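Local coordinates for protein EvdO2 (Micromonospora carbonacea, PDB 4XAB) that probably acts as a metal-dependent oxygenase of the phytanoyl-CoA dioxygenase family, catalysing an oxidative cyclization in orthosomycin biosynthesis, at residues H129-R141 with E239-W251. Numbering follows the deposited sequence.
With NI (nickel (II) ion), chain B.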
ATOM      1  N   HIS A 129      -3.177  -9.106  -6.254  1.00 14.04           N
ATOM      2  CA  HIS A 129      -2.213  -9.811  -5.419  1.00 11.47           C
ATOM      3  C   HIS A 129      -2.671  -9.774  -3.979  1.00 12.42           C
ATOM      4  O   HIS A 129      -3.541  -8.983  -3.613  1.00 12.10           O
ATOM      5  CB  HIS A 129      -0.802  -9.191  -5.522  1.00 12.59           C
ATOM      6  CG  HIS A 129      -0.692  -7.821  -4.909  1.00 15.71           C
ATOM      7  ND1 HIS A 129      -1.154  -6.684  -5.541  1.00 15.82           N
ATOM      8  CD2 HIS A 129      -0.194  -7.411  -3.716  1.00 15.50           C
ATOM      9  CE1 HIS A 129      -0.941  -5.631  -4.766  1.00 18.83           C
ATOM     10  NE2 HIS A 129      -0.365  -6.043  -3.647  1.00 16.85           N
ATOM     11  N   GLN A 130      -2.064 -10.632  -3.161  1.00 12.25           N
ATOM     12  CA  GLN A 130      -2.182 -10.521  -1.716  1.00 14.87           C
ATOM     13  C   GLN A 130      -0.801 -10.193  -1.192  1.00 15.06           C
ATOM     14  O   GLN A 130       0.194 -10.776  -1.638  1.00 13.52           O
ATOM     15  CB  GLN A 130      -2.708 -11.814  -1.098  1.00 12.35           C
ATOM     16  CG  GLN A 130      -4.152 -12.089  -1.409  1.00 13.57           C
ATOM     17  CD  GLN A 130      -4.467 -13.555  -1.297  1.00 17.36           C
ATOM     18  OE1 GLN A 130      -3.971 -14.358  -2.088  1.00 17.06           O
ATOM     19  NE2 GLN A 130      -5.282 -13.918  -0.312  1.00 15.84           N
ATOM     20  N   ASP A 131      -0.719  -9.255  -0.252  1.00 14.82           N
ATOM     21  CA  ASP A 131       0.589  -8.838   0.223  1.00 14.72           C
ATOM     22  C   ASP A 131       1.311 -10.027   0.871  1.00 16.90           C
ATOM     23  O   ASP A 131       2.536 -10.136   0.800  1.00 14.82           O
ATOM     24  CB  ASP A 131       0.460  -7.659   1.203  1.00 16.31           C
ATOM     25  CG  ASP A 131       0.022  -6.379   0.519  1.00 16.47           C
ATOM     26  OD1 ASP A 131       0.117  -6.297  -0.724  1.00 13.66           O
ATOM     27  OD2 ASP A 131      -0.442  -5.459   1.218  1.00 18.58           O
ATOM     28  N   GLU A 132       0.553 -10.935   1.481  1.00 13.72           N
ATOM     29  CA  GLU A 132       1.173 -12.107   2.112  1.00 16.16           C
ATOM     30  C   GLU A 132       1.886 -13.013   1.091  1.00 18.09           C
ATOM     31  O   GLU A 132       2.784 -13.776   1.445  1.00 14.74           O
ATOM     32  CB  GLU A 132       0.134 -12.920   2.893  1.00 15.56           C
ATOM     33  CG  GLU A 132       0.786 -14.006   3.769  1.00 17.62           C
ATOM     34  CD  GLU A 132      -0.151 -14.567   4.813  1.00 24.69           C
ATOM     35  OE1 GLU A 132      -1.132 -13.888   5.166  1.00 35.91           O
ATOM     36  OE2 GLU A 132       0.093 -15.703   5.272  1.00 25.26           O
ATOM     37  N   ALA A 133       1.510 -12.924  -0.180  1.00 17.40           N
ATOM     38  CA  ALA A 133       2.173 -13.756  -1.191  1.00 15.94           C
ATOM     39  C   ALA A 133       3.661 -13.438  -1.313  1.00 17.33           C
ATOM     40  O   ALA A 133       4.442 -14.252  -1.820  1.00 18.55           O
ATOM     41  CB  ALA A 133       1.478 -13.591  -2.549  1.00 15.09           C
ATOM     42  N   TYR A 134       4.048 -12.254  -0.852  1.00 14.58           N
ATOM     43  CA  TYR A 134       5.447 -11.830  -0.852  1.00 17.47           C
ATOM     44  C   TYR A 134       6.211 -12.322   0.371  1.00 20.83           C
ATOM     45  O   TYR A 134       7.420 -12.134   0.465  1.00 18.10           O
ATOM     46  CB  TYR A 134       5.551 -10.300  -0.906  1.00 15.58           C
ATOM     47  CG  TYR A 134       5.203  -9.693  -2.251  1.00 15.57           C
ATOM     48  CD1 TYR A 134       6.169  -9.555  -3.239  1.00 18.93           C
ATOM     49  CD2 TYR A 134       3.917  -9.265  -2.523  1.00 17.22           C
ATOM     50  CE1 TYR A 134       5.849  -8.996  -4.478  1.00 19.95           C
ATOM     51  CE2 TYR A 134       3.586  -8.717  -3.754  1.00 17.48           C
ATOM     52  CZ  TYR A 134       4.566  -8.586  -4.728  1.00 16.65           C
ATOM     53  OH  TYR A 134       4.252  -8.028  -5.960  1.00 17.89           O
ATOM     54  N   MET A 135       5.509 -12.935   1.314  1.00 17.64           N
ATOM     55  CA  MET A 135       6.124 -13.241   2.597  1.00 13.86           C
ATOM     56  C   MET A 135       6.515 -14.704   2.737  1.00 16.68           C
ATOM     57  O   MET A 135       5.904 -15.571   2.124  1.00 15.74           O
ATOM     58  CB  MET A 135       5.182 -12.835   3.718  1.00 15.25           C
ATOM     59  CG  MET A 135       4.892 -11.356   3.680  1.00 15.92           C
ATOM     60  SD  MET A 135       3.632 -10.950   4.893  1.00 22.23           S
ATOM     61  CE  MET A 135       4.550 -11.050   6.410  1.00 26.15           C
ATOM     62  N   ASP A 136       7.523 -14.952   3.571  1.00 16.27           N
ATOM     63  CA  ASP A 136       8.041 -16.294   3.834  1.00 18.11           C
ATOM     64  C   ASP A 136       6.968 -17.172   4.479  1.00 19.85           C
ATOM     65  O   ASP A 136       6.483 -16.851   5.556  1.00 18.93           O
ATOM     66  CB  ASP A 136       9.263 -16.169   4.746  1.00 17.70           C
ATOM     67  CG  ASP A 136      10.046 -17.448   4.888  1.00 17.13           C
ATOM     68  OD1 ASP A 136       9.476 -18.549   4.754  1.00 17.38           O
ATOM     69  OD2 ASP A 136      11.251 -17.325   5.165  1.00 20.52           O
ATOM     70  N   PRO A 137       6.598 -18.289   3.827  1.00 16.54           N
ATOM     71  CA  PRO A 137       5.502 -19.111   4.369  1.00 20.86           C
ATOM     72  C   PRO A 137       5.877 -19.828   5.657  1.00 21.68           C
ATOM     73  O   PRO A 137       5.017 -20.413   6.336  1.00 18.10           O
ATOM     74  CB  PRO A 137       5.227 -20.118   3.243  1.00 18.92           C
ATOM     75  CG  PRO A 137       6.524 -20.177   2.466  1.00 20.49           C
ATOM     76  CD  PRO A 137       7.088 -18.792   2.530  1.00 18.03           C
ATOM     77  N   ARG A 138       7.160 -19.792   5.994  1.00 17.85           N
ATOM     78  CA  ARG A 138       7.637 -20.437   7.216  1.00 19.02           C
ATOM     79  C   ARG A 138       7.342 -19.626   8.477  1.00 19.23           C
ATOM     80  O   ARG A 138       7.451 -20.141   9.594  1.00 20.30           O
ATOM     81  CB  ARG A 138       9.145 -20.701   7.122  1.00 19.59           C
ATOM     82  CG  ARG A 138       9.508 -21.702   6.050  1.00 19.72           C
ATOM     83  CD  ARG A 138      11.012 -21.813   5.911  1.00 20.27           C
ATOM     84  NE  ARG A 138      11.626 -20.584   5.397  1.00 19.57           N
ATOM     85  CZ  ARG A 138      12.936 -20.454   5.179  1.00 20.00           C
ATOM     86  NH1 ARG A 138      13.749 -21.470   5.430  1.00 21.07           N
ATOM     87  NH2 ARG A 138      13.433 -19.310   4.701  1.00 19.45           N
ATOM     88  N   TRP A 139       6.960 -18.364   8.302  1.00 18.31           N
ATOM     89  CA  TRP A 139       6.827 -17.443   9.426  1.00 18.50           C
ATOM     90  C   TRP A 139       5.598 -16.568   9.229  1.00 17.62           C
ATOM     91  O   TRP A 139       5.530 -15.784   8.280  1.00 24.58           O
ATOM     92  CB  TRP A 139       8.083 -16.582   9.560  1.00 19.52           C
ATOM     93  CG  TRP A 139       9.266 -17.423   9.825  1.00 20.31           C
ATOM     94  CD1 TRP A 139      10.190 -17.874   8.912  1.00 19.48           C
ATOM     95  CD2 TRP A 139       9.628 -17.998  11.083  1.00 23.27           C
ATOM     96  NE1 TRP A 139      11.122 -18.670   9.545  1.00 20.67           N
ATOM     97  CE2 TRP A 139      10.797 -18.766  10.873  1.00 23.71           C
ATOM     98  CE3 TRP A 139       9.096 -17.917  12.377  1.00 21.66           C
ATOM     99  CZ2 TRP A 139      11.432 -19.451  11.900  1.00 22.94           C
ATOM    100  CZ3 TRP A 139       9.727 -18.616  13.401  1.00 23.05           C
ATOM    101  CH2 TRP A 139      10.886 -19.365  13.158  1.00 26.84           C
ATOM    102  N   ARG A 140       4.634 -16.699  10.130  1.00 21.79           N
ATOM    103  CA  ARG A 140       3.372 -15.998   9.956  1.00 21.73           C
ATOM    104  C   ARG A 140       3.386 -14.716  10.765  1.00 21.02           C
ATOM    105  O   ARG A 140       3.817 -14.698  11.907  1.00 19.57           O
ATOM    106  CB  ARG A 140       2.200 -16.897  10.365  1.00 29.01           C
ATOM    107  CG  ARG A 140       0.820 -16.298  10.085  1.00 40.35           C
ATOM    108  CD  ARG A 140      -0.293 -17.259  10.479  1.00 50.97           C
ATOM    109  NE  ARG A 140      -1.622 -16.658  10.344  1.00 63.40           N
ATOM    110  CZ  ARG A 140      -2.255 -16.016  11.323  1.00 66.84           C
ATOM    111  NH1 ARG A 140      -1.681 -15.881  12.513  1.00 68.19           N
ATOM    112  NH2 ARG A 140      -3.462 -15.503  11.114  1.00 65.76           N
ATOM    113  N   ARG A 141       2.937 -13.624  10.157  1.00 20.13           N
ATOM    114  CA  ARG A 141       2.758 -12.379  10.895  1.00 19.70           C
ATOM    115  C   ARG A 141       1.323 -11.932  10.703  1.00 20.08           C
ATOM    116  O   ARG A 141       0.791 -12.075   9.609  1.00 26.61           O
ATOM    117  CB  ARG A 141       3.693 -11.279  10.388  1.00 20.49           C
ATOM    118  CG  ARG A 141       5.185 -11.507  10.619  1.00 20.02           C
ATOM    119  CD  ARG A 141       5.938 -10.376   9.926  1.00 29.93           C
ATOM    120  NE  ARG A 141       7.385 -10.555   9.921  1.00 30.73           N
ATOM    121  CZ  ARG A 141       8.207 -10.015  10.813  1.00 33.12           C
ATOM    122  NH1 ARG A 141       7.724  -9.282  11.809  1.00 30.77           N
ATOM    123  NH2 ARG A 141       9.514 -10.222  10.718  1.00 41.60           N
ATOM    124  N   GLU A 239       6.341 -19.217  14.166  1.00 22.93           N
ATOM    125  CA  GLU A 239       6.704 -20.395  13.384  1.00 23.59           C
ATOM    126  C   GLU A 239       5.484 -21.149  12.858  1.00 30.67           C
ATOM    127  O   GLU A 239       4.599 -21.521  13.621  1.00 29.56           O
ATOM    128  CB  GLU A 239       7.562 -21.330  14.215  1.00 25.94           C
ATOM    129  CG  GLU A 239       8.025 -22.549  13.444  1.00 26.25           C
ATOM    130  CD  GLU A 239       8.817 -23.493  14.293  1.00 28.85           C
ATOM    131  OE1 GLU A 239       8.838 -23.307  15.534  1.00 29.23           O
ATOM    132  OE2 GLU A 239       9.415 -24.427  13.721  1.00 31.12           O
ATOM    133  N   VAL A 240       5.447 -21.365  11.547  1.00 25.41           N
ATOM    134  CA  VAL A 240       4.400 -22.163  10.915  1.00 29.05           C
ATOM    135  C   VAL A 240       4.803 -23.636  10.851  1.00 30.03           C
ATOM    136  O   VAL A 240       5.834 -23.985  10.267  1.00 27.33           O
ATOM    137  CB  VAL A 240       4.085 -21.652   9.479  1.00 23.35           C
ATOM    138  CG1 VAL A 240       3.025 -22.535   8.821  1.00 22.45           C
ATOM    139  CG2 VAL A 240       3.658 -20.191   9.497  1.00 25.60           C
ATOM    140  N   ALA A 241       3.994 -24.510  11.450  1.00 31.42           N
ATOM    141  CA  ALA A 241       4.333 -25.930  11.527  1.00 32.36           C
ATOM    142  C   ALA A 241       4.287 -26.631  10.171  1.00 32.37           C
ATOM    143  O   ALA A 241       5.111 -27.506   9.893  1.00 38.15           O
ATOM    144  CB  ALA A 241       3.407 -26.639  12.511  1.00 36.53           C
ATOM    145  N   ASP A 242       3.319 -26.254   9.335  1.00 33.32           N
ATOM    146  CA  ASP A 242       3.183 -26.856   8.013  1.00 39.48           C
ATOM    147  C   ASP A 242       3.114 -25.762   6.963  1.00 35.28           C
ATOM    148  O   ASP A 242       2.027 -25.335   6.569  1.00 33.25           O
ATOM    149  CB  ASP A 242       1.944 -27.747   7.931  1.00 56.37           C
ATOM    150  CG  ASP A 242       1.884 -28.544   6.634  1.00 69.00           C
ATOM    151  OD1 ASP A 242       2.913 -28.617   5.925  1.00 70.48           O
ATOM    152  OD2 ASP A 242       0.809 -29.107   6.326  1.00 70.64           O
ATOM    153  N   PRO A 243       4.284 -25.292   6.520  1.00 23.91           N
ATOM    154  CA  PRO A 243       4.362 -24.148   5.605  1.00 22.61           C
ATOM    155  C   PRO A 243       3.802 -24.461   4.213  1.00 25.57           C
ATOM    156  O   PRO A 243       4.054 -25.549   3.687  1.00 29.06           O
ATOM    157  CB  PRO A 243       5.872 -23.864   5.524  1.00 26.67           C
ATOM    158  CG  PRO A 243       6.463 -24.516   6.735  1.00 26.64           C
ATOM    159  CD  PRO A 243       5.608 -25.711   7.008  1.00 25.06           C
ATOM    160  N   GLU A 244       3.042 -23.526   3.650  1.00 23.86           N
ATOM    161  CA  GLU A 244       2.643 -23.576   2.239  1.00 27.34           C
ATOM    162  C   GLU A 244       3.855 -23.548   1.319  1.00 29.03           C
ATOM    163  O   GLU A 244       4.857 -22.918   1.637  1.00 32.92           O
ATOM    164  CB  GLU A 244       1.722 -22.397   1.912  1.00 25.42           C
ATOM    165  CG  GLU A 244       0.451 -22.401   2.703  1.00 28.78           C
ATOM    166  CD  GLU A 244      -0.342 -21.108   2.551  1.00 35.43           C
ATOM    167  OE1 GLU A 244       0.108 -20.195   1.820  1.00 35.88           O
ATOM    168  OE2 GLU A 244      -1.418 -21.010   3.173  1.00 42.96           O
ATOM    169  N   PRO A 245       3.768 -24.223   0.162  1.00 30.41           N
ATOM    170  CA  PRO A 245       4.900 -24.253  -0.774  1.00 30.67           C
ATOM    171  C   PRO A 245       5.287 -22.890  -1.377  1.00 35.53           C
ATOM    172  O   PRO A 245       6.486 -22.616  -1.470  1.00 45.65           O
ATOM    173  CB  PRO A 245       4.421 -25.215  -1.877  1.00 30.73           C
ATOM    174  CG  PRO A 245       2.943 -25.349  -1.691  1.00 35.31           C
ATOM    175  CD  PRO A 245       2.703 -25.164  -0.224  1.00 36.47           C
ATOM    176  N   ARG A 246       4.307 -22.073  -1.759  1.00 31.69           N
ATOM    177  CA  ARG A 246       4.537 -20.792  -2.457  1.00 27.65           C
ATOM    178  C   ARG A 246       5.724 -20.849  -3.436  1.00 27.05           C
ATOM    179  O   ARG A 246       6.755 -20.208  -3.230  1.00 24.50           O
ATOM    180  CB  ARG A 246       4.725 -19.660  -1.438  1.00 27.71           C
ATOM    181  CG  ARG A 246       3.500 -19.488  -0.533  1.00 26.72           C
ATOM    182  CD  ARG A 246       3.466 -18.180   0.255  1.00 20.45           C
ATOM    183  NE  ARG A 246       2.409 -18.275   1.260  1.00 19.44           N
ATOM    184  CZ  ARG A 246       2.389 -17.603   2.402  1.00 24.38           C
ATOM    185  NH1 ARG A 246       3.368 -16.760   2.695  1.00 19.03           N
ATOM    186  NH2 ARG A 246       1.382 -17.778   3.249  1.00 27.74           N
ATOM    187  N   PRO A 247       5.571 -21.628  -4.516  1.00 32.10           N
ATOM    188  CA  PRO A 247       6.683 -21.880  -5.443  1.00 31.72           C
ATOM    189  C   PRO A 247       7.094 -20.635  -6.236  1.00 29.21           C
ATOM    190  O   PRO A 247       8.129 -20.638  -6.904  1.00 30.14           O
ATOM    191  CB  PRO A 247       6.125 -22.968  -6.367  1.00 35.55           C
ATOM    192  CG  PRO A 247       4.651 -22.784  -6.326  1.00 35.34           C
ATOM    193  CD  PRO A 247       4.320 -22.278  -4.948  1.00 36.81           C
ATOM    194  N   TRP A 248       6.301 -19.574  -6.134  1.00 26.37           N
ATOM    195  CA  TRP A 248       6.589 -18.325  -6.831  1.00 25.52           C
ATOM    196  C   TRP A 248       7.548 -17.438  -6.053  1.00 29.78           C
ATOM    197  O   TRP A 248       7.925 -16.361  -6.514  1.00 29.96           O
ATOM    198  CB  TRP A 248       5.295 -17.552  -7.077  1.00 23.15           C
ATOM    199  CG  TRP A 248       4.579 -17.200  -5.789  1.00 25.54           C
ATOM    200  CD1 TRP A 248       4.843 -16.145  -4.959  1.00 19.87           C
ATOM    201  CD2 TRP A 248       3.493 -17.915  -5.194  1.00 21.64           C
ATOM    202  NE1 TRP A 248       3.979 -16.161  -3.881  1.00 22.28           N
ATOM    203  CE2 TRP A 248       3.141 -17.238  -4.007  1.00 19.82           C
ATOM    204  CE3 TRP A 248       2.776 -19.062  -5.555  1.00 25.12           C
ATOM    205  CZ2 TRP A 248       2.106 -17.664  -3.190  1.00 19.29           C
ATOM    206  CZ3 TRP A 248       1.749 -19.483  -4.732  1.00 21.71           C
ATOM    207  CH2 TRP A 248       1.425 -18.784  -3.565  1.00 21.92           C
ATOM    208  N   MET A 249       7.915 -17.869  -4.854  1.00 22.91           N
ATOM    209  CA  MET A 249       8.731 -17.039  -3.985  1.00 26.93           C
ATOM    210  C   MET A 249      10.092 -16.767  -4.597  1.00 25.91           C
ATOM    211  O   MET A 249      10.741 -17.678  -5.104  1.00 27.40           O
ATOM    212  CB  MET A 249       8.911 -17.695  -2.615  1.00 28.11           C
ATOM    213  CG  MET A 249       9.594 -16.790  -1.598  1.00 24.32           C
ATOM    214  SD  MET A 249       8.497 -16.326  -0.238  1.00 36.12           S
ATOM    215  CE  MET A 249       7.070 -15.760  -1.156  1.00 26.66           C
ATOM    216  N   ASP A 250      10.513 -15.507  -4.549  1.00 28.29           N
ATOM    217  CA  ASP A 250      11.849 -15.127  -4.977  1.00 35.27           C
ATOM    218  C   ASP A 250      12.814 -15.209  -3.801  1.00 36.67           C
ATOM    219  O   ASP A 250      12.865 -14.305  -2.969  1.00 34.55           O
ATOM    220  CB  ASP A 250      11.849 -13.713  -5.566  1.00 38.80           C
ATOM    221  CG  ASP A 250      13.167 -13.360  -6.232  1.00 47.65           C
ATOM    222  OD1 ASP A 250      13.470 -12.152  -6.342  1.00 52.54           O
ATOM    223  OD2 ASP A 250      13.899 -14.287  -6.644  1.00 40.74           O
ATOM    224  N   TRP A 251      13.560 -16.306  -3.719  1.00 37.48           N
ATOM    225  CA  TRP A 251      14.572 -16.458  -2.680  1.00 44.07           C
ATOM    226  C   TRP A 251      15.909 -15.902  -3.170  1.00 52.64           C
ATOM    227  O   TRP A 251      16.461 -14.968  -2.589  1.00 59.58           O
ATOM    228  CB  TRP A 251      14.728 -17.930  -2.274  1.00 34.51           C
ATOM    229  CG  TRP A 251      13.440 -18.598  -1.874  1.00 26.86           C
ATOM    230  CD1 TRP A 251      12.664 -19.410  -2.651  1.00 32.88           C
ATOM    231  CD2 TRP A 251      12.789 -18.527  -0.599  1.00 27.81           C
ATOM    232  NE1 TRP A 251      11.574 -19.849  -1.941  1.00 31.44           N
ATOM    233  CE2 TRP A 251      11.629 -19.321  -0.677  1.00 24.94           C
ATOM    234  CE3 TRP A 251      13.074 -17.866   0.600  1.00 32.81           C
ATOM    235  CZ2 TRP A 251      10.747 -19.459   0.392  1.00 30.08           C
ATOM    236  CZ3 TRP A 251      12.214 -18.018   1.658  1.00 26.14           C
ATOM    237  CH2 TRP A 251      11.056 -18.802   1.548  1.00 29.00           C
TER
HETATM  238 NI    NI B 301      -0.206  -4.763  -2.057  1.00 16.57          NI
HETATM  239  O   HOH W   1      -0.196  -3.436  -0.547  1.00 22.78           O
HETATM  240  O   HOH W   2       3.778 -15.883   5.555  1.00 22.47           O
HETATM  241  O   HOH W   3       2.453 -21.099   5.282  1.00 24.35           O
HETATM  242  O   HOH W   4       8.217 -22.884   9.659  1.00 17.51           O
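Arg246 reaches from the C-terminal tail into the turn that follows the metal-binding residues and supplies two of the four hydrogen bonds between the segments. Its NH2 meets Glu132 OE2 at 3.2 Å in a salt bridge, on the anti side but tilted out of the plane of a carboxylate turned 73° from the guanidinium; Arg212 is a second partner of the same oxygen. Glu244 holds the guanidinium side-on, NE and NH2 both bonding to OE1. The remaining nitrogen, NH1, donates to Met135 O at 2.9 Å, from above the carbonyl plane, and to a water that links it to Asp136 O. Pro137 CB packs over one face, toward its rim. A second ionic pair lies within 129-141: Asp136 OD1 takes both Arg138 NE and, closing an Asx turn, the backbone N of Arg138, while OD2 takes NH2.

Two further hydrogen bonds join 239-251 to 129-141. Trp248 NE1 points at Ala133 O, 2.8 Å away and almost in the indole plane, with a nearly straight N-H (164°). Farther along, Val240 N donates to Arg138 O at 3.1 Å, beside the antiparallel non-hydrogen-bonded pair Trp139-Glu239.

Van der Waals contacts fill in between. Pro137 presses CB to within 3.2 Å of the carbonyl oxygen Glu244 O, while its CD makes apolar contacts with Met249 SD and Trp251 CH2. Bends at chi2 and chi3 fold the Met249 chain so that CE lies beside Ala133 O. The Asp136 carboxylate sits at the edge of the Trp251 ring, the planes 78° apart.

In this double-stranded beta-helix protein, His129 NE2 and Asp131 OD1 bind nickel together with His215. Buried Glu132 and Arg246 pair with each other and with Arg212 and Glu244, so a largely neutralised ionic network, plus the indole bond, probably holds the tail to the 3-10 turn 131-134.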